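Local coordinates for trans-2-enoyl-CoA reductase [NADH] (Treponema denticola ATCC 35405, PDB 4GGO), which catalyses the NADH-dependent reduction of the carbon-carbon double bond of trans-2-enoyl-CoA substrates such as crotonyl-CoA, a step of bacterial fatty acid synthesis, at residues Ala47-Ser59 with Ala70-Glu84. Residues are numbered along the deposited sequence; the frame is centred on the assembly and turned at random.
Sequences AKAPKNVLVLGCS and AAFGYGAATIGVSFE
Strands N52-L56 and A77-S82 pair in parallel through alternating backbone hydrogen bonds. The ladder starts at A77 N to K51 O (2.8 Å). V53 and V55 then donate to A77 O and I79 O, and accept from I79 N and V81 N. At its end V81 O takes two donors. G57 N lies 2.6 Å from V81 O, nearly in line with its C=O; C58 N lies 3.2 Å from V81 O, above the carbonyl plane.

The side-chain hydrogen bond S59 OG to E84 OE2 is short, 2.6 Å, and meets the carboxylate 42° out of its plane. OG of S59 stands between its backbone N and carbonyl carbon (chi1 68°), which turns it to E84. E84 OE1 bonds T94, and S82 OG bonds N100. All of G57, C58, S59 and E84 bind NAD(+), and E84 helps discriminate NADH from NADPH. With T94 on the other oxygen, S59 probably helps fix the carboxylate.

Apolar contacts line both faces. V53 CG2, set beside the backbone N, touches both A70 CB (3.8 Å) and A76 CB. C58 SG lies over G80, on the V53 side of the sheet, 3.4 Å from G80 C. On the other face L54 CD1 meets I79 CG2 (3.8 Å), and L56 CD2 lies alongside V81. P50 CD sits over one face of the Y74 ring, a CH-pi contact 3.9 Å from its centroid.

This is the first beta-alpha-beta unit of a Rossmann fold, crossing over through helix 61-74. Strand 141-146 flanks 52-56, and 114-118 flanks 77-82. Helix 124-136 covers L54, I79 and V81.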
ATOM      1  N   ALA A  47     -20.533  -2.073 -16.299  1.00 38.47           N
ATOM      2  CA  ALA A  47     -20.043  -1.181 -15.256  1.00 29.02           C
ATOM      3  C   ALA A  47     -19.182  -0.074 -15.846  1.00 32.29           C
ATOM      4  O   ALA A  47     -18.620  -0.223 -16.930  1.00 31.89           O
ATOM      5  CB  ALA A  47     -19.258  -1.964 -14.214  1.00 32.30           C
ATOM      6  N   LYS A  48     -19.081   1.039 -15.125  1.00 29.06           N
ATOM      7  CA  LYS A  48     -18.212   2.132 -15.540  1.00 34.03           C
ATOM      8  C   LYS A  48     -16.750   1.724 -15.390  1.00 32.65           C
ATOM      9  O   LYS A  48     -16.449   0.635 -14.898  1.00 29.61           O
ATOM     10  CB  LYS A  48     -18.502   3.394 -14.727  1.00 34.41           C
ATOM     11  CG  LYS A  48     -19.927   3.905 -14.873  1.00 37.60           C
ATOM     12  CD  LYS A  48     -20.101   5.263 -14.213  1.00 45.32           C
ATOM     13  CE  LYS A  48     -21.497   5.816 -14.456  1.00 50.45           C
ATOM     14  NZ  LYS A  48     -21.659   7.187 -13.898  1.00 64.51           N
ATOM     15  N   ALA A  49     -15.844   2.596 -15.814  1.00 27.32           N
ATOM     16  CA  ALA A  49     -14.422   2.286 -15.774  1.00 26.68           C
ATOM     17  C   ALA A  49     -13.592   3.553 -15.607  1.00 31.62           C
ATOM     18  O   ALA A  49     -14.003   4.627 -16.044  1.00 30.49           O
ATOM     19  CB  ALA A  49     -14.011   1.545 -17.039  1.00 28.12           C
ATOM     20  N   PRO A  50     -12.419   3.432 -14.967  1.00 31.60           N
ATOM     21  CA  PRO A  50     -11.526   4.587 -14.847  1.00 28.34           C
ATOM     22  C   PRO A  50     -10.943   4.954 -16.207  1.00 29.54           C
ATOM     23  O   PRO A  50     -10.807   4.082 -17.063  1.00 30.65           O
ATOM     24  CB  PRO A  50     -10.426   4.080 -13.911  1.00 23.77           C
ATOM     25  CG  PRO A  50     -10.425   2.604 -14.094  1.00 23.22           C
ATOM     26  CD  PRO A  50     -11.857   2.228 -14.329  1.00 27.64           C
ATOM     27  N   LYS A  51     -10.612   6.227 -16.400  1.00 30.76           N
ATOM     28  CA  LYS A  51     -10.062   6.695 -17.669  1.00 30.26           C
ATOM     29  C   LYS A  51      -8.719   7.388 -17.456  1.00 33.71           C
ATOM     30  O   LYS A  51      -7.727   7.065 -18.109  1.00 30.16           O
ATOM     31  CB  LYS A  51     -11.040   7.651 -18.356  1.00 42.08           C
ATOM     32  CG  LYS A  51     -10.619   8.077 -19.758  1.00 50.02           C
ATOM     33  CD  LYS A  51     -11.659   8.982 -20.413  1.00 57.95           C
ATOM     34  CE  LYS A  51     -11.640  10.392 -19.830  1.00 52.81           C
ATOM     35  NZ  LYS A  51     -12.733  11.228 -20.413  1.00 61.76           N
ATOM     36  N   ASN A  52      -8.702   8.348 -16.538  1.00 28.56           N
ATOM     37  CA  ASN A  52      -7.482   9.057 -16.180  1.00 27.82           C
ATOM     38  C   ASN A  52      -7.222   8.934 -14.686  1.00 24.11           C
ATOM     39  O   ASN A  52      -7.980   9.458 -13.871  1.00 30.85           O
ATOM     40  CB  ASN A  52      -7.583  10.529 -16.581  1.00 26.94           C
ATOM     41  CG  ASN A  52      -7.611  10.722 -18.083  1.00 33.82           C
ATOM     42  OD1 ASN A  52      -6.781  10.173 -18.807  1.00 31.23           O
ATOM     43  ND2 ASN A  52      -8.574  11.500 -18.561  1.00 40.16           N
ATOM     44  N   VAL A  53      -6.150   8.236 -14.327  1.00 25.31           N
ATOM     45  CA  VAL A  53      -5.888   7.931 -12.926  1.00 27.91           C
ATOM     46  C   VAL A  53      -4.580   8.524 -12.409  1.00 27.18           C
ATOM     47  O   VAL A  53      -3.533   8.400 -13.041  1.00 22.53           O
ATOM     48  CB  VAL A  53      -5.873   6.409 -12.684  1.00 21.51           C
ATOM     49  CG1 VAL A  53      -5.752   6.109 -11.197  1.00 19.39           C
ATOM     50  CG2 VAL A  53      -7.129   5.766 -13.260  1.00 23.57           C
ATOM     51  N   LEU A  54      -4.656   9.168 -11.250  1.00 27.69           N
ATOM     52  CA  LEU A  54      -3.471   9.624 -10.542  1.00 23.56           C
ATOM     53  C   LEU A  54      -3.232   8.716  -9.340  1.00 28.37           C
ATOM     54  O   LEU A  54      -4.127   8.524  -8.516  1.00 24.29           O
ATOM     55  CB  LEU A  54      -3.650  11.069 -10.076  1.00 28.04           C
ATOM     56  CG  LEU A  54      -2.496  11.683  -9.280  1.00 26.14           C
ATOM     57  CD1 LEU A  54      -1.226  11.739 -10.119  1.00 26.44           C
ATOM     58  CD2 LEU A  54      -2.872  13.067  -8.772  1.00 29.49           C
ATOM     59  N   VAL A  55      -2.035   8.147  -9.249  1.00 23.77           N
ATOM     60  CA  VAL A  55      -1.688   7.290  -8.120  1.00 27.77           C
ATOM     61  C   VAL A  55      -0.504   7.854  -7.346  1.00 24.47           C
ATOM     62  O   VAL A  55       0.603   7.966  -7.874  1.00 23.63           O
ATOM     63  CB  VAL A  55      -1.363   5.848  -8.560  1.00 24.42           C
ATOM     64  CG1 VAL A  55      -0.999   4.998  -7.349  1.00 23.53           C
ATOM     65  CG2 VAL A  55      -2.542   5.240  -9.301  1.00 20.96           C
ATOM     66  N   LEU A  56      -0.749   8.207  -6.091  1.00 25.59           N
ATOM     67  CA  LEU A  56       0.282   8.777  -5.237  1.00 21.44           C
ATOM     68  C   LEU A  56       0.898   7.691  -4.361  1.00 26.96           C
ATOM     69  O   LEU A  56       0.249   7.164  -3.458  1.00 27.68           O
ATOM     70  CB  LEU A  56      -0.307   9.900  -4.387  1.00 25.94           C
ATOM     71  CG  LEU A  56      -0.990  10.984  -5.225  1.00 31.42           C
ATOM     72  CD1 LEU A  56      -1.724  11.987  -4.352  1.00 30.98           C
ATOM     73  CD2 LEU A  56       0.030  11.684  -6.114  1.00 30.58           C
ATOM     74  N   GLY A  57       2.156   7.363  -4.639  1.00 25.82           N
ATOM     75  CA  GLY A  57       2.804   6.220  -4.021  1.00 25.64           C
ATOM     76  C   GLY A  57       2.597   5.015  -4.915  1.00 27.97           C
ATOM     77  O   GLY A  57       2.026   4.008  -4.503  1.00 31.44           O
ATOM     78  N   CYS A  58       3.080   5.124  -6.148  1.00 25.01           N
ATOM     79  CA  CYS A  58       2.738   4.185  -7.211  1.00 23.02           C
ATOM     80  C   CYS A  58       3.714   3.025  -7.362  1.00 23.38           C
ATOM     81  O   CYS A  58       3.505   2.149  -8.198  1.00 23.45           O
ATOM     82  CB  CYS A  58       2.689   4.936  -8.538  1.00 23.76           C
ATOM     83  SG  CYS A  58       4.288   5.675  -8.980  1.00 24.06           S
ATOM     84  N   SER A  59       4.774   3.015  -6.563  1.00 16.34           N
ATOM     85  CA  SER A  59       5.904   2.130  -6.839  1.00 23.90           C
ATOM     86  C   SER A  59       5.889   0.795  -6.094  1.00 23.87           C
ATOM     87  O   SER A  59       6.667  -0.104  -6.416  1.00 19.70           O
ATOM     88  CB  SER A  59       7.221   2.858  -6.574  1.00 22.85           C
ATOM     89  OG  SER A  59       7.393   3.110  -5.191  1.00 25.58           O
ATOM     90  N   ALA A  70      -5.720  -0.318 -12.751  1.00 18.37           N
ATOM     91  CA  ALA A  70      -6.297   0.733 -13.582  1.00 23.02           C
ATOM     92  C   ALA A  70      -5.801   0.638 -15.020  1.00 23.27           C
ATOM     93  O   ALA A  70      -6.586   0.727 -15.963  1.00 22.06           O
ATOM     94  CB  ALA A  70      -5.984   2.105 -13.003  1.00 16.12           C
ATOM     95  N   ALA A  71      -4.497   0.447 -15.179  1.00 22.49           N
ATOM     96  CA  ALA A  71      -3.882   0.439 -16.503  1.00 28.76           C
ATOM     97  C   ALA A  71      -4.137  -0.854 -17.275  1.00 30.04           C
ATOM     98  O   ALA A  71      -4.614  -0.822 -18.405  1.00 24.79           O
ATOM     99  CB  ALA A  71      -2.384   0.709 -16.396  1.00 27.40           C
ATOM    100  N   PHE A  72      -3.822  -1.991 -16.663  1.00 21.79           N
ATOM    101  CA  PHE A  72      -3.863  -3.259 -17.385  1.00 21.34           C
ATOM    102  C   PHE A  72      -5.177  -4.018 -17.231  1.00 27.68           C
ATOM    103  O   PHE A  72      -5.390  -5.041 -17.880  1.00 28.17           O
ATOM    104  CB  PHE A  72      -2.675  -4.136 -16.989  1.00 24.34           C
ATOM    105  CG  PHE A  72      -1.345  -3.517 -17.302  1.00 30.86           C
ATOM    106  CD1 PHE A  72      -0.841  -3.543 -18.592  1.00 28.53           C
ATOM    107  CD2 PHE A  72      -0.605  -2.893 -16.311  1.00 26.47           C
ATOM    108  CE1 PHE A  72       0.380  -2.967 -18.884  1.00 28.47           C
ATOM    109  CE2 PHE A  72       0.618  -2.318 -16.599  1.00 23.38           C
ATOM    110  CZ  PHE A  72       1.111  -2.355 -17.888  1.00 27.90           C
ATOM    111  N   GLY A  73      -6.057  -3.510 -16.377  1.00 27.88           N
ATOM    112  CA  GLY A  73      -7.372  -4.100 -16.212  1.00 23.51           C
ATOM    113  C   GLY A  73      -8.438  -3.293 -16.925  1.00 28.75           C
ATOM    114  O   GLY A  73      -9.392  -3.850 -17.472  1.00 26.64           O
ATOM    115  N   TYR A  74      -8.273  -1.975 -16.931  1.00 23.76           N
ATOM    116  CA  TYR A  74      -9.288  -1.087 -17.487  1.00 26.63           C
ATOM    117  C   TYR A  74      -8.791  -0.256 -18.669  1.00 27.24           C
ATOM    118  O   TYR A  74      -9.584   0.385 -19.358  1.00 24.57           O
ATOM    119  CB  TYR A  74      -9.865  -0.186 -16.392  1.00 19.96           C
ATOM    120  CG  TYR A  74     -10.680  -0.939 -15.363  1.00 26.36           C
ATOM    121  CD1 TYR A  74     -12.039  -1.160 -15.553  1.00 24.57           C
ATOM    122  CD2 TYR A  74     -10.090  -1.438 -14.208  1.00 23.91           C
ATOM    123  CE1 TYR A  74     -12.790  -1.851 -14.620  1.00 24.85           C
ATOM    124  CE2 TYR A  74     -10.832  -2.131 -13.269  1.00 25.02           C
ATOM    125  CZ  TYR A  74     -12.181  -2.335 -13.481  1.00 23.41           C
ATOM    126  OH  TYR A  74     -12.925  -3.022 -12.550  1.00 20.76           O
ATOM    127  N   GLY A  75      -7.483  -0.271 -18.902  1.00 28.43           N
ATOM    128  CA  GLY A  75      -6.903   0.442 -20.028  1.00 29.07           C
ATOM    129  C   GLY A  75      -6.736   1.926 -19.770  1.00 35.31           C
ATOM    130  O   GLY A  75      -6.600   2.717 -20.703  1.00 27.74           O
ATOM    131  N   ALA A  76      -6.739   2.307 -18.496  1.00 24.48           N
ATOM    132  CA  ALA A  76      -6.693   3.716 -18.122  1.00 27.83           C
ATOM    133  C   ALA A  76      -5.317   4.339 -18.317  1.00 28.99           C
ATOM    134  O   ALA A  76      -4.293   3.658 -18.250  1.00 26.13           O
ATOM    135  CB  ALA A  76      -7.149   3.897 -16.681  1.00 26.98           C
ATOM    136  N   ALA A  77      -5.306   5.644 -18.566  1.00 28.28           N
ATOM    137  CA  ALA A  77      -4.071   6.411 -18.573  1.00 28.17           C
ATOM    138  C   ALA A  77      -3.717   6.732 -17.128  1.00 28.74           C
ATOM    139  O   ALA A  77      -4.577   7.147 -16.351  1.00 27.56           O
ATOM    140  CB  ALA A  77      -4.247   7.686 -19.376  1.00 25.94           C
ATOM    141  N   THR A  78      -2.458   6.527 -16.757  1.00 25.23           N
ATOM    142  CA  THR A  78      -2.052   6.741 -15.373  1.00 27.55           C
ATOM    143  C   THR A  78      -0.844   7.658 -15.233  1.00 30.53           C
ATOM    144  O   THR A  78       0.123   7.563 -15.989  1.00 30.67           O
ATOM    145  CB  THR A  78      -1.729   5.413 -14.648  1.00 27.47           C
ATOM    146  OG1 THR A  78      -0.522   4.848 -15.179  1.00 23.82           O
ATOM    147  CG2 THR A  78      -2.870   4.416 -14.798  1.00 28.34           C
ATOM    148  N   ILE A  79      -0.920   8.553 -14.256  1.00 28.30           N
ATOM    149  CA  ILE A  79       0.244   9.288 -13.797  1.00 24.79           C
ATOM    150  C   ILE A  79       0.575   8.793 -12.397  1.00 27.36           C
ATOM    151  O   ILE A  79      -0.271   8.827 -11.503  1.00 23.98           O
ATOM    152  CB  ILE A  79      -0.009  10.803 -13.757  1.00 30.95           C
ATOM    153  CG1 ILE A  79      -0.235  11.343 -15.171  1.00 27.22           C
ATOM    154  CG2 ILE A  79       1.161  11.519 -13.100  1.00 28.70           C
ATOM    155  CD1 ILE A  79      -0.605  12.805 -15.211  1.00 31.70           C
ATOM    156  N   GLY A  80       1.799   8.313 -12.216  1.00 22.10           N
ATOM    157  CA  GLY A  80       2.226   7.805 -10.927  1.00 25.72           C
ATOM    158  C   GLY A  80       3.278   8.689 -10.290  1.00 30.26           C
ATOM    159  O   GLY A  80       4.150   9.224 -10.973  1.00 30.55           O
ATOM    160  N   VAL A  81       3.191   8.845  -8.974  1.00 25.00           N
ATOM    161  CA  VAL A  81       4.162   9.626  -8.224  1.00 27.52           C
ATOM    162  C   VAL A  81       4.742   8.801  -7.082  1.00 30.00           C
ATOM    163  O   VAL A  81       4.001   8.204  -6.301  1.00 26.54           O
ATOM    164  CB  VAL A  81       3.528  10.905  -7.642  1.00 28.47           C
ATOM    165  CG1 VAL A  81       4.533  11.644  -6.773  1.00 31.50           C
ATOM    166  CG2 VAL A  81       3.019  11.802  -8.757  1.00 27.75           C
ATOM    167  N   SER A  82       6.068   8.761  -6.997  1.00 24.18           N
ATOM    168  CA  SER A  82       6.753   8.091  -5.897  1.00 28.09           C
ATOM    169  C   SER A  82       8.136   8.699  -5.693  1.00 27.91           C
ATOM    170  O   SER A  82       8.669   9.354  -6.585  1.00 32.87           O
ATOM    171  CB  SER A  82       6.869   6.589  -6.160  1.00 29.75           C
ATOM    172  OG  SER A  82       7.704   6.327  -7.274  1.00 34.15           O
ATOM    173  N   PHE A  83       8.714   8.476  -4.518  1.00 28.02           N
ATOM    174  CA  PHE A  83      10.027   9.023  -4.195  1.00 29.26           C
ATOM    175  C   PHE A  83      11.067   7.909  -4.134  1.00 27.12           C
ATOM    176  O   PHE A  83      11.207   7.231  -3.117  1.00 35.93           O
ATOM    177  CB  PHE A  83       9.975   9.772  -2.862  1.00 34.63           C
ATOM    178  CG  PHE A  83      11.074  10.786  -2.688  1.00 36.69           C
ATOM    179  CD1 PHE A  83      11.978  11.038  -3.708  1.00 33.22           C
ATOM    180  CD2 PHE A  83      11.202  11.485  -1.498  1.00 37.30           C
ATOM    181  CE1 PHE A  83      12.987  11.973  -3.546  1.00 38.67           C
ATOM    182  CE2 PHE A  83      12.210  12.420  -1.331  1.00 35.77           C
ATOM    183  CZ  PHE A  83      13.103  12.663  -2.356  1.00 35.07           C
ATOM    184  N   GLU A  84      11.801   7.728  -5.227  1.00 28.69           N
ATOM    185  CA  GLU A  84      12.764   6.638  -5.326  1.00 30.07           C
ATOM    186  C   GLU A  84      14.203   7.132  -5.352  1.00 36.89           C
ATOM    187  O   GLU A  84      14.464   8.326  -5.489  1.00 33.93           O
ATOM    188  CB  GLU A  84      12.499   5.816  -6.588  1.00 33.60           C
ATOM    189  CG  GLU A  84      11.062   5.367  -6.745  1.00 34.37           C
ATOM    190  CD  GLU A  84      10.598   4.512  -5.590  1.00 29.29           C
ATOM    191  OE1 GLU A  84      11.406   3.706  -5.084  1.00 31.84           O
ATOM    192  OE2 GLU A  84       9.426   4.652  -5.184  1.00 39.96           O
TER
HETATM  193  O   HOH W   1     -10.143   3.443 -19.394  1.00 36.03           O